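Local coordinates for peptidase M16 C-terminal domain-containing protein (Enterococcus faecalis, PDB 3D3Y), which is of unknown function but is related to the M16 metallopeptidases, with a C-terminal domain of the family's inactive type, at residues N359-A364 with E390-I395. Sequence-based numbering, arbitrary orientation.
Sequences NQYILA and EWIARI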
ATOM      1  N   ASN A 359      10.411  10.073  15.491  1.00 37.35           N
ATOM      2  CA  ASN A 359      11.652   9.755  14.777  1.00 39.10           C
ATOM      3  C   ASN A 359      11.377   9.177  13.379  1.00 38.68           C
ATOM      4  O   ASN A 359      12.031   9.554  12.393  1.00 37.79           O
ATOM      5  CB  ASN A 359      12.543   8.787  15.586  1.00 40.15           C
ATOM      6  CG  ASN A 359      13.184   9.446  16.831  1.00 43.68           C
ATOM      7  OD1 ASN A 359      13.278  10.680  16.942  1.00 46.00           O
ATOM      8  ND2 ASN A 359      13.627   8.604  17.780  1.00 47.77           N
ATOM      9  N   GLN A 360      10.418   8.258  13.305  1.00 38.78           N
ATOM     10  CA  GLN A 360      10.067   7.639  12.027  1.00 39.30           C
ATOM     11  C   GLN A 360       9.501   8.642  11.027  1.00 38.96           C
ATOM     12  O   GLN A 360       9.963   8.708   9.903  1.00 38.74           O
ATOM     13  CB  GLN A 360       9.155   6.426  12.233  1.00 39.47           C
ATOM     14  CG  GLN A 360       9.904   5.334  12.963  1.00 43.75           C
ATOM     15  CD  GLN A 360       9.093   4.082  13.254  1.00 49.96           C
ATOM     16  OE1 GLN A 360       7.877   4.015  13.001  1.00 53.63           O
ATOM     17  NE2 GLN A 360       9.774   3.073  13.815  1.00 52.16           N
ATOM     18  N   TYR A 361       8.533   9.447  11.446  1.00 38.71           N
ATOM     19  CA  TYR A 361       7.994  10.500  10.608  1.00 39.54           C
ATOM     20  C   TYR A 361       9.082  11.449  10.104  1.00 40.55           C
ATOM     21  O   TYR A 361       9.180  11.700   8.900  1.00 41.19           O
ATOM     22  CB  TYR A 361       6.960  11.298  11.405  1.00 38.59           C
ATOM     23  CG  TYR A 361       6.264  12.401  10.649  1.00 38.06           C
ATOM     24  CD1 TYR A 361       5.147  12.139   9.851  1.00 38.41           C
ATOM     25  CD2 TYR A 361       6.687  13.718  10.778  1.00 36.46           C
ATOM     26  CE1 TYR A 361       4.492  13.181   9.187  1.00 37.60           C
ATOM     27  CE2 TYR A 361       6.050  14.738  10.143  1.00 38.52           C
ATOM     28  CZ  TYR A 361       4.956  14.475   9.345  1.00 38.54           C
ATOM     29  OH  TYR A 361       4.358  15.537   8.705  1.00 37.13           O
ATOM     30  N   ILE A 362       9.886  11.989  11.022  1.00 41.40           N
ATOM     31  CA  ILE A 362      10.939  12.939  10.653  1.00 42.36           C
ATOM     32  C   ILE A 362      11.885  12.356   9.607  1.00 43.90           C
ATOM     33  O   ILE A 362      12.216  13.014   8.609  1.00 44.13           O
ATOM     34  CB  ILE A 362      11.707  13.447  11.896  1.00 42.62           C
ATOM     35  CG1 ILE A 362      10.790  14.384  12.719  1.00 41.74           C
ATOM     36  CG2 ILE A 362      13.026  14.146  11.496  1.00 41.81           C
ATOM     37  CD1 ILE A 362      11.319  14.769  14.088  1.00 42.38           C
ATOM     38  N   LEU A 363      12.294  11.114   9.822  1.00 45.17           N
ATOM     39  CA  LEU A 363      13.160  10.403   8.879  1.00 46.92           C
ATOM     40  C   LEU A 363      12.654  10.524   7.431  1.00 47.26           C
ATOM     41  O   LEU A 363      13.432  10.802   6.514  1.00 46.98           O
ATOM     42  CB  LEU A 363      13.247   8.921   9.267  1.00 46.80           C
ATOM     43  CG  LEU A 363      14.641   8.297   9.247  1.00 49.88           C
ATOM     44  CD1 LEU A 363      15.189   8.226  10.684  1.00 52.18           C
ATOM     45  CD2 LEU A 363      14.644   6.909   8.596  1.00 50.77           C
ATOM     46  N   ALA A 364      11.350  10.328   7.239  1.00 48.04           N
ATOM     47  CA  ALA A 364      10.760  10.338   5.897  1.00 48.65           C
ATOM     48  C   ALA A 364      10.540  11.738   5.299  1.00 49.23           C
ATOM     49  O   ALA A 364      10.214  11.873   4.107  1.00 49.01           O
ATOM     50  CB  ALA A 364       9.494   9.524   5.878  1.00 48.96           C
ATOM     51  N   GLU A 390       2.858  20.638  12.789  1.00 34.31           N
ATOM     52  CA  GLU A 390       1.588  20.291  13.423  1.00 34.34           C
ATOM     53  C   GLU A 390       1.437  18.785  13.664  1.00 32.91           C
ATOM     54  O   GLU A 390       0.865  18.356  14.670  1.00 32.26           O
ATOM     55  CB  GLU A 390       0.401  20.816  12.613  1.00 35.33           C
ATOM     56  CG  GLU A 390      -0.991  20.367  13.180  1.00 39.31           C
ATOM     57  CD  GLU A 390      -1.379  21.039  14.522  1.00 42.73           C
ATOM     58  OE1 GLU A 390      -0.688  21.994  14.930  1.00 44.76           O
ATOM     59  OE2 GLU A 390      -2.390  20.631  15.158  1.00 45.63           O
ATOM     60  N   TRP A 391       1.962  17.984  12.746  1.00 31.86           N
ATOM     61  CA  TRP A 391       1.944  16.525  12.908  1.00 32.42           C
ATOM     62  C   TRP A 391       2.646  16.164  14.219  1.00 31.71           C
ATOM     63  O   TRP A 391       2.093  15.453  15.070  1.00 30.96           O
ATOM     64  CB  TRP A 391       2.613  15.842  11.697  1.00 32.95           C
ATOM     65  CG  TRP A 391       2.384  14.369  11.662  1.00 32.77           C
ATOM     66  CD1 TRP A 391       1.421  13.696  10.953  1.00 33.75           C
ATOM     67  CD2 TRP A 391       3.112  13.374  12.399  1.00 34.86           C
ATOM     68  NE1 TRP A 391       1.513  12.338  11.200  1.00 35.81           N
ATOM     69  CE2 TRP A 391       2.537  12.112  12.083  1.00 32.94           C
ATOM     70  CE3 TRP A 391       4.203  13.426  13.274  1.00 32.86           C
ATOM     71  CZ2 TRP A 391       3.025  10.906  12.604  1.00 36.83           C
ATOM     72  CZ3 TRP A 391       4.685  12.215  13.811  1.00 34.86           C
ATOM     73  CH2 TRP A 391       4.095  10.975  13.472  1.00 34.15           C
ATOM     74  N   ILE A 392       3.858  16.682  14.378  1.00 31.86           N
ATOM     75  CA  ILE A 392       4.660  16.469  15.589  1.00 32.62           C
ATOM     76  C   ILE A 392       3.961  16.981  16.862  1.00 32.50           C
ATOM     77  O   ILE A 392       3.939  16.296  17.888  1.00 32.27           O
ATOM     78  CB  ILE A 392       6.076  17.108  15.421  1.00 32.82           C
ATOM     79  CG1 ILE A 392       6.929  16.245  14.491  1.00 34.60           C
ATOM     80  CG2 ILE A 392       6.804  17.289  16.785  1.00 33.23           C
ATOM     81  CD1 ILE A 392       7.945  17.034  13.677  1.00 40.11           C
ATOM     82  N   ALA A 393       3.392  18.179  16.795  1.00 31.76           N
ATOM     83  CA  ALA A 393       2.620  18.718  17.915  1.00 31.77           C
ATOM     84  C   ALA A 393       1.451  17.776  18.313  1.00 32.26           C
ATOM     85  O   ALA A 393       1.187  17.519  19.504  1.00 31.99           O
ATOM     86  CB  ALA A 393       2.102  20.101  17.565  1.00 31.45           C
ATOM     87  N   ARG A 394       0.769  17.241  17.312  1.00 31.47           N
ATOM     88  CA  ARG A 394      -0.368  16.377  17.599  1.00 31.51           C
ATOM     89  C   ARG A 394       0.070  15.056  18.226  1.00 32.13           C
ATOM     90  O   ARG A 394      -0.573  14.585  19.187  1.00 32.70           O
ATOM     91  CB  ARG A 394      -1.249  16.198  16.365  1.00 30.17           C
ATOM     92  CG  ARG A 394      -2.127  17.440  16.155  1.00 30.95           C
ATOM     93  CD  ARG A 394      -3.048  17.273  14.985  1.00 28.87           C
ATOM     94  NE  ARG A 394      -3.806  18.496  14.732  1.00 29.36           N
ATOM     95  CZ  ARG A 394      -4.957  18.518  14.053  1.00 30.12           C
ATOM     96  NH1 ARG A 394      -5.482  17.385  13.582  1.00 28.71           N
ATOM     97  NH2 ARG A 394      -5.590  19.656  13.872  1.00 27.94           N
ATOM     98  N   ILE A 395       1.174  14.476  17.739  1.00 31.81           N
ATOM     99  CA  ILE A 395       1.756  13.316  18.452  1.00 31.73           C
ATOM    100  C   ILE A 395       2.108  13.632  19.912  1.00 32.81           C
ATOM    101  O   ILE A 395       1.731  12.893  20.856  1.00 32.20           O
ATOM    102  CB  ILE A 395       2.985  12.724  17.694  1.00 32.62           C
ATOM    103  CG1 ILE A 395       2.511  12.045  16.398  1.00 31.85           C
ATOM    104  CG2 ILE A 395       3.711  11.687  18.555  1.00 31.00           C
ATOM    105  CD1 ILE A 395       1.664  10.734  16.614  1.00 36.17           C
TER
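Tyr-361 and Trp-391 form an offset (parallel-displaced) stack that joins two nearly antiparallel helices, 347-364 and 388-397, in the M16-type C-terminal half of the chain. With axes of the short segments 11.0 Å apart, large flat side chains span the gap between the helices. Along 390-395, Glu-390 comes first, its CB directed away from Tyr-361; its OE2 takes a salt bridge from Arg-394 NE, one turn on, through the anti lone pair (2.6 Å). Trp-391 follows. Its CG lies anti to the backbone N (chi1 -168°), as does that of Tyr-361, and each group reaches toward the other's helix. The phenol lies over the indole, its centroid 3.8 Å from that of the six-membered ring and the planes only 3° apart. Tyr-361 CB also sits over that ring, a CH-pi contact, while Phe-273 of helix 272-284 meets the indole edge-to-face and Lys-374 makes a cation-pi contact with the phenol. Ile-392 is next, roughly perpendicular to Ile-362; its CD1 approaches Ile-362 CG1 at 4.0 Å, a looser apolar contact beside the stack. Ile-395 backs the indole on the face opposite Tyr-361, with its CG1 3.3 Å above the ring plane and displaced from the ring centre.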